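Local coordinates for protein type 3 secretion system regulator YopR (Yersinia pestis, PDB 1Z21) that may regulate assembly of the type III secretion injectisome of the plague bacterium, possibly by controlling secretion or polymerisation of the needle subunit YscF, at residues Pro57-Val62 with Pro94-Leu99; Ala75-Val80 with Asn101-Ile106. All coordinates share one frame; numbering follows the deposited sequence.

Contact 1 of 2, residues Pro57-Val62 with Pro94-Leu99; sequences PELRSV and PYLSEL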
loop_
_atom_site.group_PDB
_atom_site.type_symbol
_atom_site.label_atom_id
_atom_site.label_comp_id
_atom_site.label_asym_id
_atom_site.label_seq_id
_atom_site.Cartn_x
_atom_site.Cartn_y
_atom_site.Cartn_z
ATOM N N PRO A 57 6.320 -6.721 9.538
ATOM C CA PRO A 57 6.269 -7.968 8.767
ATOM C C PRO A 57 4.883 -8.305 8.235
ATOM O O PRO A 57 4.784 -8.765 7.101
ATOM C CB PRO A 57 6.741 -9.014 9.774
ATOM C CG PRO A 57 7.649 -8.274 10.643
ATOM C CD PRO A 57 7.009 -6.917 10.829
ATOM N N GLU A 58 3.839 -8.088 9.034
ATOM C CA GLU A 58 2.471 -8.338 8.585
ATOM C C GLU A 58 2.116 -7.393 7.435
ATOM O O GLU A 58 1.562 -7.816 6.422
ATOM C CB GLU A 58 1.484 -8.154 9.745
ATOM C CG GLU A 58 1.552 -9.290 10.752
ATOM C CD GLU A 58 0.680 -9.062 11.985
ATOM O OE1 GLU A 58 -0.021 -8.024 12.071
ATOM O OE2 GLU A 58 0.694 -9.947 12.880
ATOM N N LEU A 59 2.440 -6.117 7.602
ATOM C CA LEU A 59 2.173 -5.107 6.577
ATOM C C LEU A 59 2.884 -5.443 5.273
ATOM O O LEU A 59 2.286 -5.358 4.194
ATOM C CB LEU A 59 2.583 -3.716 7.066
ATOM C CG LEU A 59 2.459 -2.561 6.063
ATOM C CD1 LEU A 59 1.828 -1.340 6.715
ATOM C CD2 LEU A 59 3.809 -2.212 5.473
ATOM N N ARG A 60 4.146 -5.848 5.360
ATOM C CA ARG A 60 4.911 -6.204 4.157
ATOM C C ARG A 60 4.343 -7.457 3.494
ATOM O O ARG A 60 4.319 -7.547 2.280
ATOM C CB ARG A 60 6.387 -6.360 4.478
ATOM C CG ARG A 60 6.987 -5.082 5.027
ATOM C CD ARG A 60 8.482 -5.072 5.100
ATOM N NE ARG A 60 8.984 -5.865 6.214
ATOM C CZ ARG A 60 9.511 -5.386 7.340
ATOM N NH1 ARG A 60 9.604 -4.085 7.584
ATOM N NH2 ARG A 60 9.949 -6.233 8.254
ATOM N N SER A 61 3.826 -8.381 4.301
ATOM C CA SER A 61 3.197 -9.597 3.794
ATOM C C SER A 61 1.970 -9.284 2.939
ATOM O O SER A 61 1.774 -9.884 1.876
ATOM C CB SER A 61 2.800 -10.514 4.947
ATOM O OG SER A 61 2.154 -11.642 4.426
ATOM N N VAL A 62 1.163 -8.332 3.405
ATOM C CA VAL A 62 0.026 -7.829 2.639
ATOM C C VAL A 62 0.490 -7.169 1.328
ATOM O O VAL A 62 -0.042 -7.462 0.263
ATOM C CB VAL A 62 -0.843 -6.842 3.453
ATOM C CG1 VAL A 62 -1.982 -6.300 2.587
ATOM C CG2 VAL A 62 -1.413 -7.517 4.706
ATOM N N PRO A 94 -5.123 6.289 12.930
ATOM C CA PRO A 94 -3.730 6.682 13.141
ATOM C C PRO A 94 -2.801 5.482 13.283
ATOM O O PRO A 94 -1.606 5.629 13.059
ATOM C CB PRO A 94 -3.777 7.503 14.433
ATOM C CG PRO A 94 -5.016 7.071 15.140
ATOM C CD PRO A 94 -5.969 6.578 14.107
ATOM N N TYR A 95 -3.349 4.328 13.641
ATOM C CA TYR A 95 -2.560 3.122 13.794
ATOM C C TYR A 95 -1.969 2.699 12.463
ATOM O O TYR A 95 -0.759 2.536 12.358
ATOM C CB TYR A 95 -3.410 1.990 14.359
ATOM C CG TYR A 95 -2.621 0.824 14.891
ATOM C CD1 TYR A 95 -2.385 0.696 16.254
ATOM C CD2 TYR A 95 -2.127 -0.169 14.039
ATOM C CE1 TYR A 95 -1.671 -0.373 16.757
ATOM C CE2 TYR A 95 -1.412 -1.252 14.535
ATOM C CZ TYR A 95 -1.183 -1.342 15.901
ATOM O OH TYR A 95 -0.483 -2.398 16.423
ATOM N N LEU A 96 -2.820 2.534 11.452
ATOM C CA LEU A 96 -2.360 2.095 10.129
ATOM C C LEU A 96 -1.520 3.188 9.481
ATOM O O LEU A 96 -0.513 2.915 8.831
ATOM C CB LEU A 96 -3.543 1.701 9.229
ATOM C CG LEU A 96 -3.211 1.225 7.801
ATOM C CD1 LEU A 96 -2.177 0.098 7.779
ATOM C CD2 LEU A 96 -4.474 0.783 7.058
ATOM N N SER A 97 -1.925 4.434 9.675
ATOM C CA SER A 97 -1.175 5.559 9.153
ATOM C C SER A 97 0.242 5.583 9.710
ATOM O O SER A 97 1.194 5.850 8.985
ATOM C CB SER A 97 -1.908 6.858 9.470
ATOM O OG SER A 97 -3.153 6.854 8.812
ATOM N N GLU A 98 0.379 5.285 11.001
ATOM C CA GLU A 98 1.684 5.303 11.661
ATOM C C GLU A 98 2.546 4.142 11.180
ATOM O O GLU A 98 3.738 4.306 10.938
ATOM C CB GLU A 98 1.532 5.242 13.182
ATOM C CG GLU A 98 2.849 5.136 13.948
ATOM C CD GLU A 98 3.785 6.306 13.721
ATOM O OE1 GLU A 98 3.347 7.339 13.181
ATOM O OE2 GLU A 98 4.973 6.197 14.097
ATOM N N LEU A 99 1.929 2.975 11.056
ATOM C CA LEU A 99 2.578 1.796 10.487
ATOM C C LEU A 99 3.152 2.082 9.108
ATOM O O LEU A 99 4.277 1.703 8.799
ATOM C CB LEU A 99 1.556 0.671 10.326
ATOM C CG LEU A 99 1.826 -0.683 10.939
ATOM C CD1 LEU A 99 2.359 -0.539 12.364
ATOM C CD2 LEU A 99 0.512 -1.457 10.910
#
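Leu-59 meets Leu-96 and Leu-99 in a small, buried, wholly apolar helix-to-helix contact within the five-helix core domain of YopR, joining the middle of helix 52-66 to the first turns of helix 94-107. Little surface is involved, 101 Å² summed over both sides, and a single side chain carries the whole of the 57-62 side. The backbones stay well apart, with the CA atoms of Leu-59 and Leu-99 7.9 Å from each other, and no hydrogen bond links the two segments. The bridge is therefore made by branched side chains alone. In Leu-59, CG lies anti to the backbone N (chi1 176°), which carries the isobutyl group out from the helix and sets CD1 in front of the partner helix. Leu-59 and Leu-99 then pass alongside one another in opposite directions, and CD1 of the first approaches the second nearest at CB. Phe-43 of helix 25-43 and Val-50 also pack on Leu-99, and Ile-84 touches Leu-96, extending the apolar surroundings beyond the pair of helices. The closest approach is Leu-59 CD1 to Leu-99 CB at 4.1 Å; the same methyl lies 4.4 Å from Leu-96 CD1.

Contact 2 of 2, residues Ala75-Val80 with Asn101-Ile106; sequences AILLQV and NKELMI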
loop_
_atom_site.group_PDB
_atom_site.type_symbol
_atom_site.label_atom_id
_atom_site.label_comp_id
_atom_site.label_asym_id
_atom_site.label_seq_id
_atom_site.Cartn_x
_atom_site.Cartn_y
_atom_site.Cartn_z
ATOM N N ALA A 75 4.653 3.813 -3.754
ATOM C CA ALA A 75 3.481 4.449 -4.362
ATOM C C ALA A 75 2.183 3.953 -3.757
ATOM O O ALA A 75 1.290 4.740 -3.456
ATOM C CB ALA A 75 3.483 4.206 -5.864
ATOM N N ILE A 76 2.067 2.638 -3.602
ATOM C CA ILE A 76 0.891 2.038 -3.002
ATOM C C ILE A 76 0.675 2.552 -1.578
ATOM O O ILE A 76 -0.417 2.964 -1.240
ATOM C CB ILE A 76 0.968 0.492 -3.049
ATOM C CG1 ILE A 76 0.832 -0.009 -4.504
ATOM C CG2 ILE A 76 -0.081 -0.144 -2.131
ATOM C CD1 ILE A 76 -0.560 0.112 -5.117
ATOM N N LEU A 77 1.721 2.542 -0.761
ATOM C CA LEU A 77 1.624 2.966 0.639
ATOM C C LEU A 77 1.123 4.406 0.758
ATOM O O LEU A 77 0.220 4.685 1.534
ATOM C CB LEU A 77 2.983 2.798 1.365
ATOM C CG LEU A 77 3.343 1.353 1.757
ATOM C CD1 LEU A 77 4.797 1.276 2.213
ATOM C CD2 LEU A 77 2.405 0.845 2.822
ATOM N N LEU A 78 1.704 5.295 -0.039
ATOM C CA LEU A 78 1.314 6.699 -0.063
ATOM C C LEU A 78 -0.142 6.838 -0.509
ATOM O O LEU A 78 -0.905 7.579 0.093
ATOM C CB LEU A 78 2.262 7.509 -0.953
ATOM C CG LEU A 78 3.649 7.675 -0.313
ATOM C CD1 LEU A 78 4.689 8.175 -1.287
ATOM C CD2 LEU A 78 3.580 8.596 0.872
ATOM N N GLN A 79 -0.544 6.082 -1.521
ATOM C CA GLN A 79 -1.926 6.176 -1.994
ATOM C C GLN A 79 -2.927 5.596 -0.991
ATOM O O GLN A 79 -3.992 6.151 -0.800
ATOM C CB GLN A 79 -2.076 5.539 -3.376
ATOM C CG GLN A 79 -3.476 5.745 -3.995
ATOM C CD GLN A 79 -3.804 7.209 -4.262
ATOM O OE1 GLN A 79 -2.909 8.011 -4.569
ATOM N NE2 GLN A 79 -5.089 7.562 -4.163
ATOM N N VAL A 80 -2.575 4.502 -0.329
ATOM C CA VAL A 80 -3.396 3.956 0.745
ATOM C C VAL A 80 -3.683 5.045 1.798
ATOM O O VAL A 80 -4.828 5.227 2.226
ATOM C CB VAL A 80 -2.733 2.707 1.400
ATOM C CG1 VAL A 80 -3.411 2.337 2.707
ATOM C CG2 VAL A 80 -2.770 1.514 0.454
ATOM N N ASN A 101 3.883 4.954 7.754
ATOM C CA ASN A 101 4.978 5.887 7.821
ATOM C C ASN A 101 6.287 5.242 8.308
ATOM O O ASN A 101 7.347 5.608 7.833
ATOM C CB ASN A 101 4.550 7.128 8.604
ATOM C CG ASN A 101 3.514 7.977 7.816
ATOM O OD1 ASN A 101 3.751 8.360 6.654
ATOM N ND2 ASN A 101 2.362 8.233 8.425
ATOM N N LYS A 102 6.205 4.258 9.202
ATOM C CA LYS A 102 7.402 3.534 9.639
ATOM C C LYS A 102 7.997 2.697 8.505
ATOM O O LYS A 102 9.210 2.666 8.328
ATOM C CB LYS A 102 7.101 2.665 10.866
ATOM C CG LYS A 102 6.834 3.482 12.105
ATOM C CD LYS A 102 7.028 2.699 13.348
ATOM C CE LYS A 102 6.685 3.524 14.572
ATOM N NZ LYS A 102 7.711 4.555 14.841
ATOM N N GLU A 103 7.149 2.032 7.721
ATOM C CA GLU A 103 7.628 1.308 6.536
ATOM C C GLU A 103 8.218 2.244 5.486
ATOM O O GLU A 103 9.224 1.919 4.878
ATOM C CB GLU A 103 6.522 0.451 5.914
ATOM C CG GLU A 103 6.951 -0.358 4.679
ATOM C CD GLU A 103 8.088 -1.352 4.934
ATOM O OE1 GLU A 103 8.311 -1.754 6.097
ATOM O OE2 GLU A 103 8.751 -1.750 3.954
ATOM N N LEU A 104 7.605 3.407 5.267
ATOM C CA LEU A 104 8.136 4.346 4.293
ATOM C C LEU A 104 9.538 4.809 4.714
ATOM O O LEU A 104 10.400 4.985 3.874
ATOM C CB LEU A 104 7.194 5.534 4.073
ATOM C CG LEU A 104 5.959 5.196 3.233
ATOM C CD1 LEU A 104 4.956 6.311 3.296
ATOM C CD2 LEU A 104 6.317 4.937 1.791
ATOM N N MET A 105 9.760 4.953 6.016
ATOM C CA MET A 105 11.074 5.364 6.519
ATOM C C MET A 105 12.105 4.291 6.216
ATOM O O MET A 105 13.234 4.608 5.879
ATOM C CB MET A 105 11.000 5.677 8.019
ATOM C CG MET A 105 12.326 6.047 8.682
ATOM S SD MET A 105 12.869 7.655 8.157
ATOM C CE MET A 105 12.005 8.702 9.313
ATOM N N ILE A 106 11.707 3.028 6.312
ATOM C CA ILE A 106 12.581 1.903 5.977
ATOM C C ILE A 106 12.881 1.840 4.476
ATOM O O ILE A 106 14.003 1.543 4.080
ATOM C CB ILE A 106 11.962 0.586 6.484
ATOM C CG1 ILE A 106 11.989 0.551 8.012
ATOM C CG2 ILE A 106 12.695 -0.654 5.922
ATOM C CD1 ILE A 106 11.060 -0.498 8.617
#
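Leu-77, Leu-78 and Leu-104 share one conformation, with CG anti to the carbonyl carbon and chi1 near -75°, and this brings one methyl each of Leu-77 and Leu-78, and both of Leu-104, to the facing helix. Leu-104 is the central piece. Its two methyls divide the work: CD2 lies 4.0 Å from Leu-77 CB, while CD1 comes to 3.6 Å from Leu-78 CD2. The forked end of Leu-104 thus addresses two successive residues of the facing helix. It slides past Leu-77 in the opposite direction but runs at a slant to Leu-78, on the more exposed side of the contact.

Glu-103 adds its aliphatic part. The chain crosses that of Leu-77 at about a right angle, with Leu-77 CD1 3.7 Å from Glu-103 CG. A bend at chi2 turns the carboxylate aside, and OE1 forms a salt bridge with Arg-60 NH1 of helix 52-66. One residue thereby offers methylenes to the leucine and charge to the arginine, which gives its buried acid a partner and would be expected to favour the ionised form. Leu-63, Ile-100 and Leu-107 also pack on Leu-77.

No hydrogen bond joins the two segments; the axes of the two short segments approach to 10.3 Å, and their N-to-C directions differ by 154°. Leucine side chains meeting between nearly antiparallel helices are characteristic of an all-helical bundle, here between helices 71-82 and 94-107 of the YopR core domain.

Helix 94-107 takes part in both contacts: its first turns face helix 52-66 in contact 1, and a later part faces helix 71-82 in contact 2. Along the chain the segments alternate, 57-62, 75-80, 94-99 and 101-106, so the last helix packs against two helices that follow each other in sequence. The contacts lie about 9 Å apart, centre to centre, and touch directly. Besides the salt bridge of contact 2, Leu-59 CD2 lies 4.3 Å from Leu-77 CD2, so side chains of helices 52-66 and 71-82 also meet next to helix 94-107. The three C-terminal helices of the five-helix core thus pack against one another, in a domain that resembles one domain of the secretion regulator YopN.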